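Local atomic coordinates of arginine kinase (Anthopleura japonica, PDB entry 4RF7), a protein that catalyses the reversible transfer of phosphate from ATP to L-arginine, giving phospho-L-arginine and ADP, as a monomer built of two fused kinase repeats. Residues Gly285-Val290 with Val331-Asn336; Ala487-Gly492 with Glu584-Ile589. One frame throughout, in Å; residues are numbered along the deposited sequence.

Contact 1. Residues Gly285-Val290 with Val331-Asn336. With ARG (arginine), chain H.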
ATOM      1  N   GLY A 285       7.033   4.911 -24.965  1.00 32.11           N
ATOM      2  CA  GLY A 285       5.680   5.158 -24.498  1.00 30.00           C
ATOM      3  C   GLY A 285       5.578   5.012 -22.990  1.00 28.60           C
ATOM      4  O   GLY A 285       4.477   4.910 -22.435  1.00 27.30           O
ATOM      5  N   MET A 286       6.732   5.033 -22.324  1.00 26.61           N
ATOM      6  CA  MET A 286       6.820   4.610 -20.927  1.00 27.01           C
ATOM      7  C   MET A 286       6.894   5.744 -19.903  1.00 28.30           C
ATOM      8  O   MET A 286       7.552   6.766 -20.122  1.00 29.83           O
ATOM      9  CB  MET A 286       8.012   3.662 -20.741  1.00 26.52           C
ATOM     10  CG  MET A 286       8.248   3.233 -19.294  1.00 28.82           C
ATOM     11  SD  MET A 286       9.536   1.980 -19.117  1.00 30.31           S
ATOM     12  CE  MET A 286       8.726   0.562 -19.866  1.00 23.43           C
ATOM     13  N   ARG A 287       6.185   5.555 -18.793  1.00 30.36           N
ATOM     14  CA  ARG A 287       6.444   6.305 -17.572  1.00 29.72           C
ATOM     15  C   ARG A 287       6.691   5.308 -16.445  1.00 31.06           C
ATOM     16  O   ARG A 287       5.757   4.668 -15.954  1.00 32.39           O
ATOM     17  CB  ARG A 287       5.277   7.226 -17.204  1.00 30.91           C
ATOM     18  CG  ARG A 287       5.561   8.056 -15.950  1.00 32.87           C
ATOM     19  CD  ARG A 287       4.421   8.988 -15.571  1.00 32.64           C
ATOM     20  NE  ARG A 287       4.811   9.875 -14.476  1.00 32.51           N
ATOM     21  CZ  ARG A 287       4.685   9.576 -13.186  1.00 36.18           C
ATOM     22  NH1 ARG A 287       5.071  10.445 -12.261  1.00 36.68           N
ATOM     23  NH2 ARG A 287       4.177   8.409 -12.816  1.00 34.58           N
ATOM     24  N   ALA A 288       7.951   5.161 -16.050  1.00 27.97           N
ATOM     25  CA  ALA A 288       8.302   4.316 -14.910  1.00 29.63           C
ATOM     26  C   ALA A 288       8.468   5.199 -13.681  1.00 31.05           C
ATOM     27  O   ALA A 288       9.110   6.250 -13.757  1.00 31.75           O
ATOM     28  CB  ALA A 288       9.582   3.549 -15.182  1.00 29.61           C
ATOM     29  N   SER A 289       7.901   4.781 -12.550  1.00 29.46           N
ATOM     30  CA  SER A 289       7.947   5.610 -11.347  1.00 29.00           C
ATOM     31  C   SER A 289       8.020   4.838 -10.029  1.00 31.16           C
ATOM     32  O   SER A 289       7.564   3.694  -9.926  1.00 28.32           O
ATOM     33  CB  SER A 289       6.765   6.577 -11.314  1.00 24.97           C
ATOM     34  OG  SER A 289       5.535   5.880 -11.282  1.00 30.85           O
ATOM     35  N   VAL A 290       8.602   5.489  -9.023  1.00 30.08           N
ATOM     36  CA  VAL A 290       8.727   4.933  -7.683  1.00 31.80           C
ATOM     37  C   VAL A 290       8.434   6.028  -6.660  1.00 31.53           C
ATOM     38  O   VAL A 290       8.892   7.165  -6.818  1.00 30.43           O
ATOM     39  CB  VAL A 290      10.153   4.370  -7.440  1.00 32.41           C
ATOM     40  CG1 VAL A 290      10.348   3.984  -5.977  1.00 29.26           C
ATOM     41  CG2 VAL A 290      10.427   3.172  -8.340  1.00 30.75           C
ATOM     42  N   VAL A 331       8.649  12.242   1.032  1.00 41.23           N
ATOM     43  CA  VAL A 331       8.341  11.268  -0.014  1.00 41.71           C
ATOM     44  C   VAL A 331       8.390  11.901  -1.402  1.00 38.94           C
ATOM     45  O   VAL A 331       7.735  12.914  -1.658  1.00 38.13           O
ATOM     46  CB  VAL A 331       6.959  10.619   0.201  1.00 44.73           C
ATOM     47  CG1 VAL A 331       6.564   9.785  -1.006  1.00 43.52           C
ATOM     48  CG2 VAL A 331       6.966   9.764   1.459  1.00 47.28           C
ATOM     49  N   TYR A 332       9.161  11.294  -2.300  1.00 37.04           N
ATOM     50  CA  TYR A 332       9.286  11.805  -3.658  1.00 36.17           C
ATOM     51  C   TYR A 332       8.790  10.812  -4.705  1.00 35.27           C
ATOM     52  O   TYR A 332       8.968   9.598  -4.565  1.00 32.42           O
ATOM     53  CB  TYR A 332      10.739  12.201  -3.941  1.00 38.15           C
ATOM     54  CG  TYR A 332      11.188  13.415  -3.161  1.00 39.06           C
ATOM     55  CD1 TYR A 332      11.743  13.289  -1.894  1.00 39.82           C
ATOM     56  CD2 TYR A 332      11.050  14.689  -3.690  1.00 41.08           C
ATOM     57  CE1 TYR A 332      12.150  14.402  -1.177  1.00 38.56           C
ATOM     58  CE2 TYR A 332      11.456  15.804  -2.983  1.00 44.40           C
ATOM     59  CZ  TYR A 332      12.005  15.654  -1.728  1.00 42.84           C
ATOM     60  OH  TYR A 332      12.405  16.767  -1.024  1.00 48.49           O
ATOM     61  N   ASP A 333       8.149  11.334  -5.745  1.00 33.99           N
ATOM     62  CA  ASP A 333       7.800  10.520  -6.896  1.00 33.11           C
ATOM     63  C   ASP A 333       8.945  10.617  -7.897  1.00 32.06           C
ATOM     64  O   ASP A 333       9.125  11.648  -8.550  1.00 33.84           O
ATOM     65  CB  ASP A 333       6.499  11.002  -7.531  1.00 33.28           C
ATOM     66  CG  ASP A 333       6.065  10.138  -8.701  1.00 37.68           C
ATOM     67  OD1 ASP A 333       6.343   8.918  -8.682  1.00 40.26           O
ATOM     68  OD2 ASP A 333       5.439  10.677  -9.635  1.00 38.12           O
ATOM     69  N   ILE A 334       9.737   9.555  -7.991  1.00 30.69           N
ATOM     70  CA  ILE A 334      10.845   9.520  -8.933  1.00 30.93           C
ATOM     71  C   ILE A 334      10.329   8.957 -10.256  1.00 32.53           C
ATOM     72  O   ILE A 334       9.626   7.952 -10.263  1.00 34.77           O
ATOM     73  CB  ILE A 334      12.011   8.651  -8.411  1.00 34.51           C
ATOM     74  CG1 ILE A 334      12.233   8.879  -6.913  1.00 34.81           C
ATOM     75  CG2 ILE A 334      13.289   8.933  -9.203  1.00 35.98           C
ATOM     76  CD1 ILE A 334      12.851  10.222  -6.568  1.00 38.01           C
ATOM     77  N   SER A 335      10.658   9.607 -11.370  1.00 30.30           N
ATOM     78  CA  SER A 335      10.217   9.123 -12.678  1.00 29.04           C
ATOM     79  C   SER A 335      11.254   9.399 -13.755  1.00 30.23           C
ATOM     80  O   SER A 335      12.176  10.195 -13.554  1.00 33.17           O
ATOM     81  CB  SER A 335       8.871   9.741 -13.065  1.00 28.82           C
ATOM     82  OG  SER A 335       8.969  11.149 -13.188  1.00 31.43           O
ATOM     83  N   ASN A 336      11.099   8.735 -14.897  1.00 30.52           N
ATOM     84  CA  ASN A 336      11.997   8.927 -16.034  1.00 33.17           C
ATOM     85  C   ASN A 336      11.714  10.226 -16.781  1.00 35.37           C
ATOM     86  O   ASN A 336      10.571  10.688 -16.825  1.00 36.34           O
ATOM     87  CB  ASN A 336      11.876   7.751 -17.007  1.00 31.40           C
ATOM     88  CG  ASN A 336      10.454   7.554 -17.507  1.00 33.94           C
ATOM     89  OD1 ASN A 336       9.523   7.399 -16.715  1.00 31.54           O
ATOM     90  ND2 ASN A 336      10.279   7.573 -18.826  1.00 36.30           N
TER
HETATM   91  N   ARG H 806      -1.433   8.428 -11.784  1.00 94.69           N
HETATM   92  CA  ARG H 806      -0.595   8.622 -10.607  1.00 95.75           C
HETATM   93  C   ARG H 806       0.642   9.445 -10.956  1.00102.99           C
HETATM   94  O   ARG H 806       0.623  10.678 -10.912  1.00107.14           O
HETATM   95  CB  ARG H 806      -0.180   7.270 -10.019  1.00 86.31           C
HETATM   96  CG  ARG H 806       0.533   7.359  -8.679  1.00 81.97           C
HETATM   97  CD  ARG H 806       1.116   6.020  -8.263  1.00 74.62           C
HETATM   98  NE  ARG H 806       2.561   5.953  -8.474  1.00 72.95           N
HETATM   99  CZ  ARG H 806       3.389   5.245  -7.714  1.00 70.83           C
HETATM  100  NH1 ARG H 806       2.911   4.547  -6.699  1.00 60.83           N
HETATM  101  NH2 ARG H 806       4.692   5.236  -7.964  1.00 63.32           N
HETATM  102  OXT ARG H 806       1.692   8.902 -11.299  1.00103.67           O
HETATM  103  O   HOH W   1       4.046   7.741 -10.069  1.00 36.43           O
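Val290 and Ile334 form an antiparallel hydrogen-bonded pair, with Val290 N reaching Ile334 O at 2.9 Å and Ile334 N reaching Val290 O at 2.8 Å. Next to it, Ser289 and Ser335 make a non-hydrogen-bonded pair. Further along, beside a weak backbone bond from Asn336 N to Ala288 O, the Asn336 side chain adds two more: its OD1 accepts from Ala288 N (2.8 Å) and its ND2 gives a nearly straight bond to Met286 O (3.1 Å). With CG set between its own N and carbonyl carbon (chi1 57°), the amide lies against the neighbouring strand, and ND2 also reaches Arg338 O. These are adjacent strands of the antiparallel sheet in the phosphagen kinase catalytic domain, and Arg287 to Val290 belong to the predicted ATP site. On the face bearing Ser289 and Ser335, the extended Arg287 brings NH1 to the syn side of Asp333 OD2 at 2.7 Å, a salt bridge in the guanidinium plane, the carboxylate being turned 44° from it. Ser335 CB lies over one guanidinium face. Water 1 lies at the guanidinium edge, accepting from Arg287 NH2 and Ser289 OG and donating to Asp333 OD1 (2.9 Å) and to OXT of the bound arginine; Ser129 OG also hydrogen-bonds to this ligand.

Contact 2. Residues Ala487-Gly492 with Glu584-Ile589. With ARG (arginine), chain I.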
ATOM      1  N   ALA A 487      -3.439 -11.953  21.841  1.00 30.01           N
ATOM      2  CA  ALA A 487      -2.594 -11.540  20.729  1.00 28.25           C
ATOM      3  C   ALA A 487      -1.704 -12.722  20.353  1.00 26.55           C
ATOM      4  O   ALA A 487      -1.184 -13.422  21.227  1.00 26.20           O
ATOM      5  CB  ALA A 487      -1.756 -10.334  21.107  1.00 26.89           C
ATOM      6  N   ARG A 488      -1.551 -12.959  19.055  1.00 24.56           N
ATOM      7  CA  ARG A 488      -0.726 -14.057  18.569  1.00 23.79           C
ATOM      8  C   ARG A 488       0.011 -13.635  17.311  1.00 27.21           C
ATOM      9  O   ARG A 488      -0.451 -12.760  16.570  1.00 26.94           O
ATOM     10  CB  ARG A 488      -1.589 -15.286  18.263  1.00 23.20           C
ATOM     11  CG  ARG A 488      -2.216 -15.974  19.470  1.00 25.12           C
ATOM     12  CD  ARG A 488      -1.167 -16.639  20.346  1.00 27.15           C
ATOM     13  NE  ARG A 488      -1.769 -17.447  21.405  1.00 28.98           N
ATOM     14  CZ  ARG A 488      -2.036 -16.999  22.627  1.00 26.29           C
ATOM     15  NH1 ARG A 488      -1.747 -15.746  22.955  1.00 25.91           N
ATOM     16  NH2 ARG A 488      -2.583 -17.806  23.524  1.00 26.28           N
ATOM     17  N   ASN A 489       1.154 -14.262  17.065  1.00 24.60           N
ATOM     18  CA  ASN A 489       1.871 -14.032  15.822  1.00 28.88           C
ATOM     19  C   ASN A 489       2.191 -15.355  15.134  1.00 28.63           C
ATOM     20  O   ASN A 489       2.519 -16.338  15.799  1.00 25.06           O
ATOM     21  CB  ASN A 489       3.126 -13.199  16.072  1.00 25.93           C
ATOM     22  CG  ASN A 489       2.799 -11.759  16.415  1.00 26.02           C
ATOM     23  OD1 ASN A 489       2.563 -10.937  15.528  1.00 25.73           O
ATOM     24  ND2 ASN A 489       2.769 -11.449  17.710  1.00 23.32           N
ATOM     25  N   VAL A 490       2.068 -15.383  13.808  1.00 24.32           N
ATOM     26  CA  VAL A 490       2.212 -16.628  13.052  1.00 22.12           C
ATOM     27  C   VAL A 490       3.664 -17.101  12.992  1.00 22.24           C
ATOM     28  O   VAL A 490       4.571 -16.322  12.694  1.00 19.79           O
ATOM     29  CB  VAL A 490       1.638 -16.495  11.635  1.00 24.55           C
ATOM     30  CG1 VAL A 490       1.762 -17.814  10.875  1.00 28.61           C
ATOM     31  CG2 VAL A 490       0.183 -16.062  11.699  1.00 23.18           C
ATOM     32  N   LYS A 491       3.877 -18.384  13.281  1.00 23.92           N
ATOM     33  CA  LYS A 491       5.221 -18.957  13.274  1.00 26.03           C
ATOM     34  C   LYS A 491       5.822 -18.951  11.865  1.00 26.78           C
ATOM     35  O   LYS A 491       5.105 -19.127  10.877  1.00 25.61           O
ATOM     36  CB  LYS A 491       5.194 -20.387  13.823  1.00 25.94           C
ATOM     37  CG  LYS A 491       6.580 -20.962  14.083  1.00 26.76           C
ATOM     38  CD  LYS A 491       6.532 -22.391  14.607  1.00 27.61           C
ATOM     39  CE  LYS A 491       7.945 -22.893  14.838  1.00 29.63           C
ATOM     40  NZ  LYS A 491       8.005 -24.355  15.078  1.00 31.43           N
ATOM     41  N   GLY A 492       7.131 -18.728  11.776  1.00 27.01           N
ATOM     42  CA  GLY A 492       7.822 -18.762  10.499  1.00 27.53           C
ATOM     43  C   GLY A 492       8.102 -17.386   9.921  1.00 29.70           C
ATOM     44  O   GLY A 492       8.755 -17.262   8.883  1.00 28.37           O
ATOM     45  N   GLU A 584      -1.777  -4.413  15.138  1.00 39.98           N
ATOM     46  CA  GLU A 584      -0.612  -4.256  16.008  1.00 41.00           C
ATOM     47  C   GLU A 584       0.194  -5.553  16.064  1.00 35.54           C
ATOM     48  O   GLU A 584       1.425  -5.541  15.992  1.00 35.00           O
ATOM     49  CB  GLU A 584      -1.059  -3.841  17.413  1.00 47.88           C
ATOM     50  CG  GLU A 584       0.047  -3.840  18.459  1.00 58.26           C
ATOM     51  CD  GLU A 584      -0.355  -3.098  19.721  1.00 65.57           C
ATOM     52  OE1 GLU A 584      -1.441  -2.481  19.724  1.00 65.97           O
ATOM     53  OE2 GLU A 584       0.413  -3.128  20.706  1.00 69.53           O
ATOM     54  N   ASP A 585      -0.511  -6.669  16.209  1.00 32.21           N
ATOM     55  CA  ASP A 585       0.086  -7.985  16.030  1.00 30.05           C
ATOM     56  C   ASP A 585      -0.533  -8.612  14.788  1.00 30.64           C
ATOM     57  O   ASP A 585      -1.522  -8.096  14.258  1.00 33.03           O
ATOM     58  CB  ASP A 585      -0.172  -8.872  17.252  1.00 28.74           C
ATOM     59  CG  ASP A 585       0.634  -8.449  18.463  1.00 28.59           C
ATOM     60  OD1 ASP A 585       1.812  -8.849  18.556  1.00 28.77           O
ATOM     61  OD2 ASP A 585       0.088  -7.732  19.327  1.00 28.62           O
ATOM     62  N   GLN A 586       0.042  -9.716  14.320  1.00 27.97           N
ATOM     63  CA  GLN A 586      -0.473 -10.379  13.129  1.00 31.64           C
ATOM     64  C   GLN A 586      -1.861 -10.952  13.371  1.00 29.84           C
ATOM     65  O   GLN A 586      -2.685 -11.019  12.462  1.00 28.77           O
ATOM     66  CB  GLN A 586       0.496 -11.464  12.665  1.00 29.15           C
ATOM     67  CG  GLN A 586       1.817 -10.899  12.161  1.00 27.71           C
ATOM     68  CD  GLN A 586       2.978 -11.839  12.384  1.00 27.76           C
ATOM     69  OE1 GLN A 586       2.792 -13.047  12.530  1.00 29.31           O
ATOM     70  NE2 GLN A 586       4.190 -11.288  12.414  1.00 26.47           N
ATOM     71  N   LEU A 587      -2.114 -11.357  14.609  1.00 27.58           N
ATOM     72  CA  LEU A 587      -3.424 -11.871  14.987  1.00 30.03           C
ATOM     73  C   LEU A 587      -3.876 -11.273  16.308  1.00 30.54           C
ATOM     74  O   LEU A 587      -3.186 -11.410  17.326  1.00 32.26           O
ATOM     75  CB  LEU A 587      -3.384 -13.397  15.110  1.00 31.52           C
ATOM     76  CG  LEU A 587      -3.352 -14.210  13.820  1.00 30.70           C
ATOM     77  CD1 LEU A 587      -2.944 -15.644  14.105  1.00 29.48           C
ATOM     78  CD2 LEU A 587      -4.718 -14.176  13.168  1.00 27.28           C
ATOM     79  N   ARG A 588      -5.018 -10.593  16.296  1.00 27.81           N
ATOM     80  CA  ARG A 588      -5.696 -10.292  17.548  1.00 32.07           C
ATOM     81  C   ARG A 588      -7.031 -11.021  17.570  1.00 35.55           C
ATOM     82  O   ARG A 588      -7.940 -10.720  16.789  1.00 34.39           O
ATOM     83  CB  ARG A 588      -5.895  -8.796  17.778  1.00 36.16           C
ATOM     84  CG  ARG A 588      -6.254  -8.516  19.232  1.00 42.39           C
ATOM     85  CD  ARG A 588      -6.915  -7.173  19.441  1.00 46.79           C
ATOM     86  NE  ARG A 588      -5.951  -6.144  19.807  1.00 53.69           N
ATOM     87  CZ  ARG A 588      -6.284  -4.915  20.186  1.00 61.13           C
ATOM     88  NH1 ARG A 588      -5.341  -4.039  20.501  1.00 63.92           N
ATOM     89  NH2 ARG A 588      -7.560  -4.564  20.254  1.00 64.36           N
ATOM     90  N   ILE A 589      -7.133 -11.989  18.474  1.00 30.31           N
ATOM     91  CA  ILE A 589      -8.273 -12.888  18.510  1.00 29.58           C
ATOM     92  C   ILE A 589      -9.134 -12.595  19.737  1.00 34.16           C
ATOM     93  O   ILE A 589      -8.650 -12.618  20.871  1.00 29.92           O
ATOM     94  CB  ILE A 589      -7.801 -14.350  18.488  1.00 28.79           C
ATOM     95  CG1 ILE A 589      -6.736 -14.533  17.403  1.00 26.04           C
ATOM     96  CG2 ILE A 589      -8.967 -15.295  18.260  1.00 31.49           C
ATOM     97  CD1 ILE A 589      -6.105 -15.914  17.367  1.00 27.68           C
TER
HETATM   98  N   ARG I 807       3.967 -26.014  18.945  1.00 76.68           N
HETATM   99  CA  ARG I 807       4.272 -25.719  17.551  1.00 74.73           C
HETATM  100  C   ARG I 807       5.681 -25.160  17.382  1.00 77.70           C
HETATM  101  O   ARG I 807       6.268 -25.231  16.303  1.00 78.60           O
HETATM  102  CB  ARG I 807       3.265 -24.730  16.974  1.00 67.02           C
HETATM  103  CG  ARG I 807       3.540 -23.298  17.373  1.00 62.26           C
HETATM  104  CD  ARG I 807       2.580 -22.809  18.434  1.00 53.30           C
HETATM  105  NE  ARG I 807       2.772 -23.460  19.723  1.00 52.08           N
HETATM  106  CZ  ARG I 807       1.903 -23.391  20.725  1.00 47.38           C
HETATM  107  NH1 ARG I 807       2.153 -24.013  21.867  1.00 55.28           N
HETATM  108  NH2 ARG I 807       0.783 -22.702  20.582  1.00 39.95           N
HETATM  109  OXT ARG I 807       6.267 -24.617  18.315  1.00 80.13           O
HETATM  110  O   HOH W   2       4.016  -8.734  16.304  1.00 36.98           O
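Asn489 crosses both Asp585 and Gln586 at about a right angle, and each end of its amide grips the segment 584-589. ND2 points almost straight at Asp585 OD1 (2.9 Å), which it meets on the anti side, while OD1 accepts from Gln586 N at 3.1 Å, the donor standing above the carbonyl plane. CG lies anti to the carbonyl carbon (chi1 -71°), a torsion that carries the amide across to the other segment. The Gln586 amide, turned 85° against that of Asn489, returns the grip: its OE1 takes the N-H of Val490 at 2.8 Å. Side-chain amides thus add to the pairing next to the backbone pairs Arg488 with Leu587 and Ala487 with Arg588. Leu587 CD1 packs obliquely on Val490 CG2 at 4.0 Å. Arg488 bends at chi2 (-68°) and folds back, NH1 bonding to Ala487 O (3.0 Å) and to Thr636 O, while NH2 forms a salt bridge with Glu696 and the guanidinium a cation-pi contact with Tyr626. Asn489 ND2 also reaches Leu627 O, and Asp585 OD1 accepts from Ser628. The contact joins the C-terminal part of strand 479-488 to the start of strand 587-594; Leu587 touches Val511 of helix 501-516 and Ile612 of helix 598-616, and Ile612 also meets Ile589.

Contact 1 closes before contact 2 opens along the chain, and the two fall in different approximate repeats, residues 4-369 and 370-718. Their centres are 36 Å apart, on opposite sides of the chain's centre, and their nearest atoms about 22 Å apart, so they do not touch. Each sits in an eight-stranded antiparallel sheet of the same strand order. Contact 1 joins strands 286-293 and 331-336, whereas contact 2 joins 479-488 and 587-594, the counterparts of 127-136 and 235-242 in the first repeat. The contacts therefore lie at different strand junctions of a duplicated catalytic fold: contact 1 holds residues of the predicted nucleotide site, whereas contact 2 is structural pairing in the second repeat.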